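Side-chain contacts in aminoglycoside phosphotransferase (PDB 6EF6), which phosphorylates (S)-1-amino-2-propanol, as the kinase of the aminoacetone utilization microcompartment in Mycobacterium smegmatis: residues P222-L227 with A297-M302; W260-F265 with R293-A298; F271-P276 with I332-G337. All blocks are in the same frame, centred on the assembly; numbering follows the deposited sequence.

Contact 1: P222-L227 with A297-M302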
loop_
_atom_site.group_PDB
_atom_site.type_symbol
_atom_site.label_atom_id
_atom_site.label_comp_id
_atom_site.label_asym_id
_atom_site.label_seq_id
_atom_site.Cartn_x
_atom_site.Cartn_y
_atom_site.Cartn_z
ATOM N N PRO A 222 -16.488 -12.468 6.836
ATOM C CA PRO A 222 -15.407 -13.045 6.020
ATOM C C PRO A 222 -15.498 -12.740 4.540
ATOM O O PRO A 222 -14.470 -12.838 3.853
ATOM C CB PRO A 222 -15.541 -14.564 6.287
ATOM C CG PRO A 222 -16.954 -14.732 6.609
ATOM C CD PRO A 222 -17.390 -13.494 7.375
ATOM N N ASP A 223 -16.686 -12.351 4.029
ATOM C CA ASP A 223 -16.812 -11.897 2.655
ATOM C C ASP A 223 -16.303 -10.477 2.420
ATOM O O ASP A 223 -16.071 -10.098 1.281
ATOM C CB ASP A 223 -18.281 -12.006 2.209
ATOM C CG ASP A 223 -19.267 -11.223 3.118
ATOM O OD1 ASP A 223 -19.123 -11.214 4.357
ATOM O OD2 ASP A 223 -20.230 -10.632 2.582
ATOM N N ARG A 224 -16.083 -9.718 3.482
ATOM C CA ARG A 224 -15.804 -8.304 3.401
ATOM C C ARG A 224 -14.462 -7.895 4.009
ATOM O O ARG A 224 -14.035 -6.760 3.772
ATOM C CB ARG A 224 -16.980 -7.518 4.023
ATOM C CG ARG A 224 -18.197 -7.556 3.121
ATOM C CD ARG A 224 -19.434 -7.027 3.761
ATOM N NE ARG A 224 -20.557 -7.041 2.833
ATOM C CZ ARG A 224 -21.807 -6.707 3.106
ATOM N NH1 ARG A 224 -22.189 -6.304 4.309
ATOM N NH2 ARG A 224 -22.739 -6.820 2.168
ATOM N N TYR A 225 -13.834 -8.740 4.824
ATOM C CA TYR A 225 -12.665 -8.353 5.594
ATOM C C TYR A 225 -11.724 -9.540 5.684
ATOM O O TYR A 225 -12.185 -10.678 5.882
ATOM C CB TYR A 225 -13.150 -7.951 6.980
ATOM C CG TYR A 225 -12.150 -7.353 7.952
ATOM C CD1 TYR A 225 -11.335 -8.161 8.757
ATOM C CD2 TYR A 225 -12.050 -5.983 8.092
ATOM C CE1 TYR A 225 -10.420 -7.580 9.657
ATOM C CE2 TYR A 225 -11.143 -5.413 8.985
ATOM C CZ TYR A 225 -10.373 -6.228 9.762
ATOM O OH TYR A 225 -9.454 -5.671 10.645
ATOM N N GLY A 226 -10.425 -9.301 5.506
ATOM C CA GLY A 226 -9.432 -10.359 5.546
ATOM C C GLY A 226 -8.060 -9.807 5.199
ATOM O O GLY A 226 -7.811 -8.610 5.324
ATOM N N LEU A 227 -7.173 -10.685 4.783
ATOM C CA LEU A 227 -5.792 -10.320 4.467
ATOM C C LEU A 227 -5.724 -9.573 3.118
ATOM O O LEU A 227 -6.180 -10.086 2.090
ATOM C CB LEU A 227 -4.908 -11.562 4.450
ATOM C CG LEU A 227 -3.438 -11.327 4.061
ATOM C CD1 LEU A 227 -2.722 -10.443 5.058
ATOM C CD2 LEU A 227 -2.679 -12.667 3.913
ATOM N N ALA A 297 -23.311 -5.384 -5.451
ATOM C CA ALA A 297 -23.804 -4.016 -5.345
ATOM C C ALA A 297 -23.486 -3.405 -4.000
ATOM O O ALA A 297 -23.120 -2.227 -3.925
ATOM C CB ALA A 297 -25.304 -3.954 -5.642
ATOM N N ALA A 298 -23.612 -4.155 -2.912
ATOM C CA ALA A 298 -23.407 -3.545 -1.607
ATOM C C ALA A 298 -21.957 -3.172 -1.397
ATOM O O ALA A 298 -21.654 -2.182 -0.720
ATOM C CB ALA A 298 -23.861 -4.496 -0.524
ATOM N N ASP A 299 -21.037 -3.934 -1.979
ATOM C CA ASP A 299 -19.631 -3.581 -1.964
ATOM C C ASP A 299 -19.326 -2.409 -2.873
ATOM O O ASP A 299 -18.579 -1.483 -2.490
ATOM C CB ASP A 299 -18.769 -4.781 -2.259
ATOM C CG ASP A 299 -19.186 -5.928 -1.404
ATOM O OD1 ASP A 299 -20.080 -6.716 -1.798
ATOM O OD2 ASP A 299 -18.846 -5.961 -0.236
ATOM N N GLU A 300 -19.903 -2.396 -4.074
ATOM C CA GLU A 300 -19.731 -1.261 -4.965
ATOM C C GLU A 300 -20.213 0.021 -4.320
ATOM O O GLU A 300 -19.563 1.078 -4.432
ATOM C CB GLU A 300 -20.477 -1.545 -6.280
ATOM C CG GLU A 300 -20.188 -0.506 -7.346
ATOM C CD GLU A 300 -21.031 -0.695 -8.600
ATOM O OE1 GLU A 300 -21.694 -1.741 -8.742
ATOM O OE2 GLU A 300 -21.072 0.253 -9.391
ATOM N N ALA A 301 -21.277 -0.042 -3.552
ATOM C CA ALA A 301 -21.829 1.098 -2.841
ATOM C C ALA A 301 -20.945 1.564 -1.701
ATOM O O ALA A 301 -21.123 2.722 -1.272
ATOM C CB ALA A 301 -23.231 0.751 -2.313
ATOM N N MET A 302 -19.945 0.792 -1.298
ATOM C CA MET A 302 -18.993 1.198 -0.283
ATOM C C MET A 302 -17.703 1.747 -0.868
ATOM O O MET A 302 -16.830 2.198 -0.140
ATOM C CB MET A 302 -18.685 0.037 0.675
ATOM C CG MET A 302 -19.780 -0.219 1.656
ATOM S SD MET A 302 -20.065 1.099 2.858
ATOM C CE MET A 302 -18.648 0.883 3.884
HETATM O O HOH W 1 -21.458 -8.004 -0.133
#
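Arg224 reaches across to Asp299 and Ala298 on the short helix 297-300, and nearly all the surface buried here belongs to these three residues. The arginine starts with CG beside its own backbone N (chi1 -73°) and then runs extended to the guanidinium, long enough to pass the carboxylate and end at the methyl of Ala298. On the way its NE comes to 3.7 Å from Asp299 OD2, a long salt bridge. The approach is oblique, with the guanidinium and carboxylate planes turned 71° apart, so the two groups do not form the flat, paired arrangement of a bidentate bridge. Water 1 adds a second link: it lies in the guanidinium plane, accepts from Arg224 NH2 at 2.9 Å and donates to Asp299 OD1 over a distance so short that its exact length is doubtful. Away from the water, NH2 rests 3.7 Å from Ala298 CB, a plain van der Waals contact approached obliquely. Asp223 adds a second negative charge through another long salt bridge, its OD2 lying 3.6 Å from Arg224 NE and well out of the guanidinium plane, so charge alone acts.

Tyr218, the last residue of helix 198-218, serves both partners: its carbonyl oxygen accepts from Arg224 NH1, and its hydroxyl is bonded to Asp299 OD2. The contact thus joins the end of that helix, the loop after it and helix 297-300 in the helical part of this phosphotransferase. The loop leads on through strand 227-228 toward Asp231, one of the residues that hold a sodium ion.

Asp299 OD2 and Asp223 OD2 are 5.6 Å apart, and the arginine charge probably eases the repulsion between them. The hydrogen bond to Tyr218 O holds the guanidinium, while the long ionic contact and the bridging water tie it to Asp299.

Contact 2: W260-F265 with R293-A298; sequences WYFYDF and RELPAA
Phe262 sets out with CG beside its backbone N (chi1 -66°), which carries the ring toward Arg293 and Leu295. Arg293 answers with a chain extended as far as NE, CG opposite the backbone N at chi1 -177°, that delivers its guanidinium to the far end of the same ring. Leu295 supplies the apolar half: its CD1 sits 3.6 Å from Phe262 CE1, and its CG is 3.7 Å from Phe262 CZ. Arg293 NH2 approaches that end as well, 3.8 Å from Phe262 CZ. The phenylalanine carbons lie at the edge of the guanidinium, whose plane is tilted 38° from the ring, and NH2 comes at the ring obliquely.

The segment 260-265 enters helix 263-268, where Asp264 accepts from the backbone N of Ala230 and bonds His158. This resembles the protein-kinase fold, in which a helical aspartate steadies the catalytic loop, and here Ala230 directly precedes the sodium ligand Asp231.

Hydrogen bonds to Gln162 through NH1 and to Tyr289 through NH2 fix the rotation of the Arg293 guanidinium. Its CZ is also 5.5 Å from the centroid of the Tyr261 ring, at most a weak cation-pi attraction. Tyr289 and Trp285 of helix 278-290 touch both Phe262 and Leu295, while Phe306 of helix 303-320 packs against Phe262.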
loop_
_atom_site.group_PDB
_atom_site.type_symbol
_atom_site.label_atom_id
_atom_site.label_comp_id
_atom_site.label_asym_id
_atom_site.label_seq_id
_atom_site.Cartn_x
_atom_site.Cartn_y
_atom_site.Cartn_z
ATOM N N TRP A 260 -10.573 -4.242 5.347
ATOM C CA TRP A 260 -11.647 -4.473 4.380
ATOM C C TRP A 260 -11.098 -4.729 2.998
ATOM O O TRP A 260 -10.275 -3.935 2.518
ATOM C CB TRP A 260 -12.652 -3.328 4.388
ATOM C CG TRP A 260 -13.473 -3.235 5.645
ATOM C CD1 TRP A 260 -14.596 -3.966 5.928
ATOM C CD2 TRP A 260 -13.225 -2.446 6.817
ATOM N NE1 TRP A 260 -15.069 -3.675 7.167
ATOM C CE2 TRP A 260 -14.257 -2.733 7.739
ATOM C CE3 TRP A 260 -12.272 -1.462 7.144
ATOM C CZ2 TRP A 260 -14.332 -2.156 8.995
ATOM C CZ3 TRP A 260 -12.357 -0.896 8.421
ATOM C CH2 TRP A 260 -13.404 -1.211 9.296
ATOM N N TYR A 261 -11.594 -5.771 2.326
ATOM C CA TYR A 261 -11.116 -6.033 0.966
ATOM C C TYR A 261 -11.184 -4.787 0.083
ATOM O O TYR A 261 -10.237 -4.471 -0.647
ATOM C CB TYR A 261 -11.869 -7.209 0.320
ATOM C CG TYR A 261 -11.541 -8.539 0.947
ATOM C CD1 TYR A 261 -10.270 -9.049 0.921
ATOM C CD2 TYR A 261 -12.488 -9.252 1.619
ATOM C CE1 TYR A 261 -9.973 -10.288 1.528
ATOM C CE2 TYR A 261 -12.216 -10.468 2.226
ATOM C CZ TYR A 261 -10.927 -10.953 2.190
ATOM O OH TYR A 261 -10.672 -12.191 2.797
ATOM N N PHE A 262 -12.313 -4.086 0.096
ATOM C CA PHE A 262 -12.476 -2.944 -0.798
ATOM C C PHE A 262 -11.759 -1.683 -0.353
ATOM O O PHE A 262 -11.688 -0.713 -1.126
ATOM C CB PHE A 262 -13.936 -2.825 -1.240
ATOM C CG PHE A 262 -14.314 -4.000 -2.088
ATOM C CD1 PHE A 262 -13.787 -4.074 -3.377
ATOM C CD2 PHE A 262 -15.068 -5.045 -1.645
ATOM C CE1 PHE A 262 -14.032 -5.167 -4.174
ATOM C CE2 PHE A 262 -15.287 -6.153 -2.441
ATOM C CZ PHE A 262 -14.777 -6.197 -3.691
ATOM N N TYR A 263 -11.133 -1.679 0.830
ATOM C CA TYR A 263 -10.177 -0.621 1.104
ATOM C C TYR A 263 -9.066 -0.617 0.070
ATOM O O TYR A 263 -8.518 0.436 -0.225
ATOM C CB TYR A 263 -9.639 -0.802 2.534
ATOM C CG TYR A 263 -8.495 0.128 2.889
ATOM C CD1 TYR A 263 -8.633 1.517 2.898
ATOM C CD2 TYR A 263 -7.255 -0.375 3.195
ATOM C CE1 TYR A 263 -7.583 2.350 3.183
ATOM C CE2 TYR A 263 -6.171 0.466 3.511
ATOM C CZ TYR A 263 -6.362 1.819 3.490
ATOM O OH TYR A 263 -5.306 2.644 3.791
ATOM N N ASP A 264 -8.725 -1.770 -0.522
ATOM C CA ASP A 264 -7.719 -1.762 -1.582
ATOM C C ASP A 264 -8.100 -0.831 -2.741
ATOM O O ASP A 264 -7.199 -0.224 -3.379
ATOM C CB ASP A 264 -7.477 -3.181 -2.104
ATOM C CG ASP A 264 -6.582 -4.013 -1.234
ATOM O OD1 ASP A 264 -5.694 -3.492 -0.533
ATOM O OD2 ASP A 264 -6.753 -5.263 -1.301
ATOM N N PHE A 265 -9.408 -0.642 -3.012
ATOM C CA PHE A 265 -9.775 0.336 -4.038
ATOM C C PHE A 265 -9.428 1.770 -3.618
ATOM O O PHE A 265 -8.949 2.593 -4.423
ATOM C CB PHE A 265 -11.267 0.294 -4.457
ATOM C CG PHE A 265 -11.584 1.386 -5.417
ATOM C CD1 PHE A 265 -11.027 1.368 -6.690
ATOM C CD2 PHE A 265 -12.418 2.436 -5.040
ATOM C CE1 PHE A 265 -11.228 2.412 -7.567
ATOM C CE2 PHE A 265 -12.659 3.486 -5.933
ATOM C CZ PHE A 265 -12.089 3.460 -7.206
ATOM N N ARG A 293 -13.415 -11.827 -10.009
ATOM C CA ARG A 293 -14.105 -12.072 -8.742
ATOM C C ARG A 293 -15.345 -11.197 -8.674
ATOM O O ARG A 293 -15.330 -10.042 -9.085
ATOM C CB ARG A 293 -13.232 -11.764 -7.532
ATOM C CG ARG A 293 -13.866 -12.071 -6.117
ATOM C CD ARG A 293 -12.956 -11.703 -4.934
ATOM N NE ARG A 293 -13.540 -12.039 -3.637
ATOM C CZ ARG A 293 -14.153 -11.187 -2.810
ATOM N NH1 ARG A 293 -14.633 -11.626 -1.648
ATOM N NH2 ARG A 293 -14.303 -9.906 -3.118
ATOM N N GLU A 294 -16.411 -11.729 -8.127
ATOM C CA GLU A 294 -17.623 -10.940 -7.963
ATOM C C GLU A 294 -17.397 -9.670 -7.149
ATOM O O GLU A 294 -16.632 -9.640 -6.168
ATOM C CB GLU A 294 -18.689 -11.772 -7.252
ATOM C CG GLU A 294 -18.290 -12.232 -5.844
ATOM C CD GLU A 294 -19.488 -12.546 -4.989
ATOM O OE1 GLU A 294 -20.452 -13.098 -5.565
ATOM O OE2 GLU A 294 -19.453 -12.187 -3.786
ATOM N N LEU A 295 -18.096 -8.591 -7.527
ATOM C CA LEU A 295 -18.138 -7.343 -6.790
ATOM C C LEU A 295 -19.614 -6.981 -6.662
ATOM O O LEU A 295 -20.182 -6.308 -7.524
ATOM C CB LEU A 295 -17.253 -6.269 -7.454
ATOM C CG LEU A 295 -16.807 -5.098 -6.579
ATOM C CD1 LEU A 295 -15.716 -4.274 -7.238
ATOM C CD2 LEU A 295 -17.937 -4.174 -6.300
ATOM N N PRO A 296 -20.277 -7.435 -5.597
ATOM C CA PRO A 296 -21.685 -7.155 -5.407
ATOM C C PRO A 296 -22.033 -5.688 -5.225
ATOM O O PRO A 296 -21.189 -4.854 -4.853
ATOM C CB PRO A 296 -22.014 -7.935 -4.125
ATOM C CG PRO A 296 -20.905 -8.878 -3.865
ATOM C CD PRO A 296 -19.699 -8.252 -4.534
ATOM N N ALA A 297 -23.311 -5.384 -5.451
ATOM C CA ALA A 297 -23.804 -4.016 -5.345
ATOM C C ALA A 297 -23.486 -3.405 -4.000
ATOM O O ALA A 297 -23.120 -2.227 -3.925
ATOM C CB ALA A 297 -25.304 -3.954 -5.642
ATOM N N ALA A 298 -23.612 -4.155 -2.912
ATOM C CA ALA A 298 -23.407 -3.545 -1.607
ATOM C C ALA A 298 -21.957 -3.172 -1.397
ATOM O O ALA A 298 -21.654 -2.182 -0.720
ATOM C CB ALA A 298 -23.861 -4.496 -0.524
#

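Contact 3: F271-P276 with I332-G337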
loop_
_atom_site.group_PDB
_atom_site.type_symbol
_atom_site.label_atom_id
_atom_site.label_comp_id
_atom_site.label_asym_id
_atom_site.label_seq_id
_atom_site.Cartn_x
_atom_site.Cartn_y
_atom_site.Cartn_z
ATOM N N PHE A 271 -3.779 9.728 -3.153
ATOM C CA PHE A 271 -3.311 11.096 -3.456
ATOM C C PHE A 271 -4.039 11.788 -4.618
ATOM O O PHE A 271 -3.836 12.995 -4.830
ATOM C CB PHE A 271 -1.798 11.187 -3.679
ATOM C CG PHE A 271 -1.007 10.781 -2.481
ATOM C CD1 PHE A 271 -1.015 11.531 -1.320
ATOM C CD2 PHE A 271 -0.291 9.578 -2.486
ATOM C CE1 PHE A 271 -0.287 11.160 -0.190
ATOM C CE2 PHE A 271 0.431 9.206 -1.349
ATOM C CZ PHE A 271 0.415 9.964 -0.232
ATOM N N ILE A 272 -4.881 11.066 -5.332
ATOM C CA ILE A 272 -5.575 11.524 -6.525
ATOM C C ILE A 272 -7.091 11.379 -6.370
ATOM O O ILE A 272 -7.819 11.404 -7.362
ATOM C CB ILE A 272 -5.024 10.885 -7.832
ATOM C CG1 ILE A 272 -5.122 9.357 -7.814
ATOM C CG2 ILE A 272 -3.609 11.316 -8.088
ATOM C CD1 ILE A 272 -4.686 8.692 -9.155
ATOM N N GLU A 273 -7.553 11.244 -5.120
ATOM C CA GLU A 273 -8.958 10.985 -4.816
ATOM C C GLU A 273 -9.866 12.100 -5.288
ATOM O O GLU A 273 -11.059 11.880 -5.499
ATOM C CB GLU A 273 -9.155 10.740 -3.305
ATOM C CG GLU A 273 -8.255 9.661 -2.712
ATOM C CD GLU A 273 -6.876 10.095 -2.206
ATOM O OE1 GLU A 273 -6.484 11.267 -2.458
ATOM O OE2 GLU A 273 -6.213 9.259 -1.609
ATOM N N HIS A 274 -9.358 13.332 -5.356
ATOM C CA HIS A 274 -10.100 14.535 -5.719
ATOM C C HIS A 274 -10.152 14.780 -7.223
ATOM O O HIS A 274 -10.743 15.763 -7.681
ATOM C CB HIS A 274 -9.420 15.723 -5.003
ATOM C CG HIS A 274 -7.980 15.876 -5.421
ATOM N ND1 HIS A 274 -6.967 15.008 -5.036
ATOM C CD2 HIS A 274 -7.417 16.729 -6.316
ATOM C CE1 HIS A 274 -5.838 15.369 -5.617
ATOM N NE2 HIS A 274 -6.087 16.400 -6.412
ATOM N N ASP A 275 -9.566 13.911 -8.017
ATOM C CA ASP A 275 -9.564 14.154 -9.438
ATOM C C ASP A 275 -10.977 13.970 -10.013
ATOM O O ASP A 275 -11.660 12.991 -9.666
ATOM C CB ASP A 275 -8.586 13.163 -10.106
ATOM C CG ASP A 275 -8.298 13.509 -11.526
ATOM O OD1 ASP A 275 -9.183 13.360 -12.428
ATOM O OD2 ASP A 275 -7.144 13.949 -11.827
ATOM N N PRO A 276 -11.404 14.822 -10.953
ATOM C CA PRO A 276 -12.760 14.678 -11.526
ATOM C C PRO A 276 -12.974 13.399 -12.324
ATOM O O PRO A 276 -14.125 13.067 -12.616
ATOM C CB PRO A 276 -12.916 15.916 -12.411
ATOM C CG PRO A 276 -11.827 16.808 -12.021
ATOM C CD PRO A 276 -10.725 16.029 -11.420
ATOM N N ILE A 332 -2.122 21.932 3.305
ATOM C CA ILE A 332 -3.270 22.825 3.212
ATOM C C ILE A 332 -4.110 22.484 1.988
ATOM O O ILE A 332 -5.346 22.350 2.062
ATOM C CB ILE A 332 -2.802 24.293 3.233
ATOM C CG1 ILE A 332 -2.290 24.675 4.656
ATOM C CG2 ILE A 332 -3.942 25.189 2.851
ATOM C CD1 ILE A 332 -1.456 25.972 4.633
ATOM N N SER A 333 -3.450 22.310 0.843
ATOM C CA SER A 333 -4.218 21.983 -0.362
ATOM C C SER A 333 -4.829 20.590 -0.290
ATOM O O SER A 333 -5.993 20.413 -0.686
ATOM C CB SER A 333 -3.348 22.129 -1.585
ATOM O OG SER A 333 -2.952 23.485 -1.782
ATOM N N TYR A 334 -4.121 19.616 0.249
ATOM C CA TYR A 334 -4.713 18.278 0.374
ATOM C C TYR A 334 -5.885 18.305 1.329
ATOM O O TYR A 334 -6.906 17.623 1.102
ATOM C CB TYR A 334 -3.653 17.278 0.796
ATOM C CG TYR A 334 -4.014 15.828 0.504
ATOM C CD1 TYR A 334 -4.009 15.352 -0.802
ATOM C CD2 TYR A 334 -4.333 14.936 1.527
ATOM C CE1 TYR A 334 -4.340 14.030 -1.084
ATOM C CE2 TYR A 334 -4.665 13.610 1.262
ATOM C CZ TYR A 334 -4.638 13.173 -0.046
ATOM O OH TYR A 334 -4.960 11.846 -0.232
ATOM N N ALA A 335 -5.757 19.028 2.423
ATOM C CA ALA A 335 -6.871 19.177 3.346
ATOM C C ALA A 335 -8.077 19.809 2.666
ATOM O O ALA A 335 -9.216 19.368 2.892
ATOM C CB ALA A 335 -6.446 19.987 4.540
ATOM N N ALA A 336 -7.867 20.834 1.840
ATOM C CA ALA A 336 -8.978 21.473 1.129
ATOM C C ALA A 336 -9.674 20.502 0.180
ATOM O O ALA A 336 -10.916 20.451 0.162
ATOM C CB ALA A 336 -8.506 22.731 0.412
ATOM N N GLY A 337 -8.903 19.695 -0.547
ATOM C CA GLY A 337 -9.536 18.702 -1.418
ATOM C C GLY A 337 -10.252 17.626 -0.607
ATOM O O GLY A 337 -11.310 17.141 -1.028
#
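Phe271 and Tyr334 mark the closest approach of the two backbones, with Phe271 CA 8.3 Å from Tyr334 CA. Phe271 has a positive phi of 74°, and the chain then goes through a type I beta turn from Ile272 to Asp275; residues 332-337 are regular helix throughout. The tyrosine bridges the gap, its OH donating to Glu273 OE1 at 2.8 Å. It meets that oxygen on the syn side, 34° out of the carboxylate plane. Glu273 bends at chi2 (88°), folding its carboxylate back so that OE2 also takes a weak hydrogen bond from Phe271 N, 2.9 Å away.

The turn lies in the connection between helices 263-268 and 278-290, and the contact fastens it to helix 325-347 in the helical part of the kinase. Arg311 of helix 303-320 sits among these groups: it forms a salt bridge with Glu273 OE1, bonds His274 ND1 and the carbonyl oxygen of Tyr334, and makes a cation-pi contact with the Tyr334 ring.

Phe271 CD1 packs 4.2 Å from Tyr334 CE1, the two rings meeting obliquely. The Phe271 side chain also comes within about 4 Å of the bound (2R)-1-methoxypropan-2-amine.

How the contacts relate
From the N terminus, the chain first reaches 222-227, and contact 1 closes its loop when 297-302 arrives. Contact 2 starts at 260-265 and closes at 293-298, so its loop falls within that of contact 1; the two share Ala297 and Ala298. They bring the loop after helix 198-218 and the start of helix 263-268 against the segment leading into helix 297-300. They also touch, through a probable hydrogen bond from Tyr261 N to Arg224 O at 3.0 Å, with centres about 4 Å apart. Contact 3 opens at 271-276 and closes only at 332-337, crossing both and tying helix 325-347 to the connection between helices 263-268 and 278-290. Its centre lies about 25 and about 23 Å from theirs.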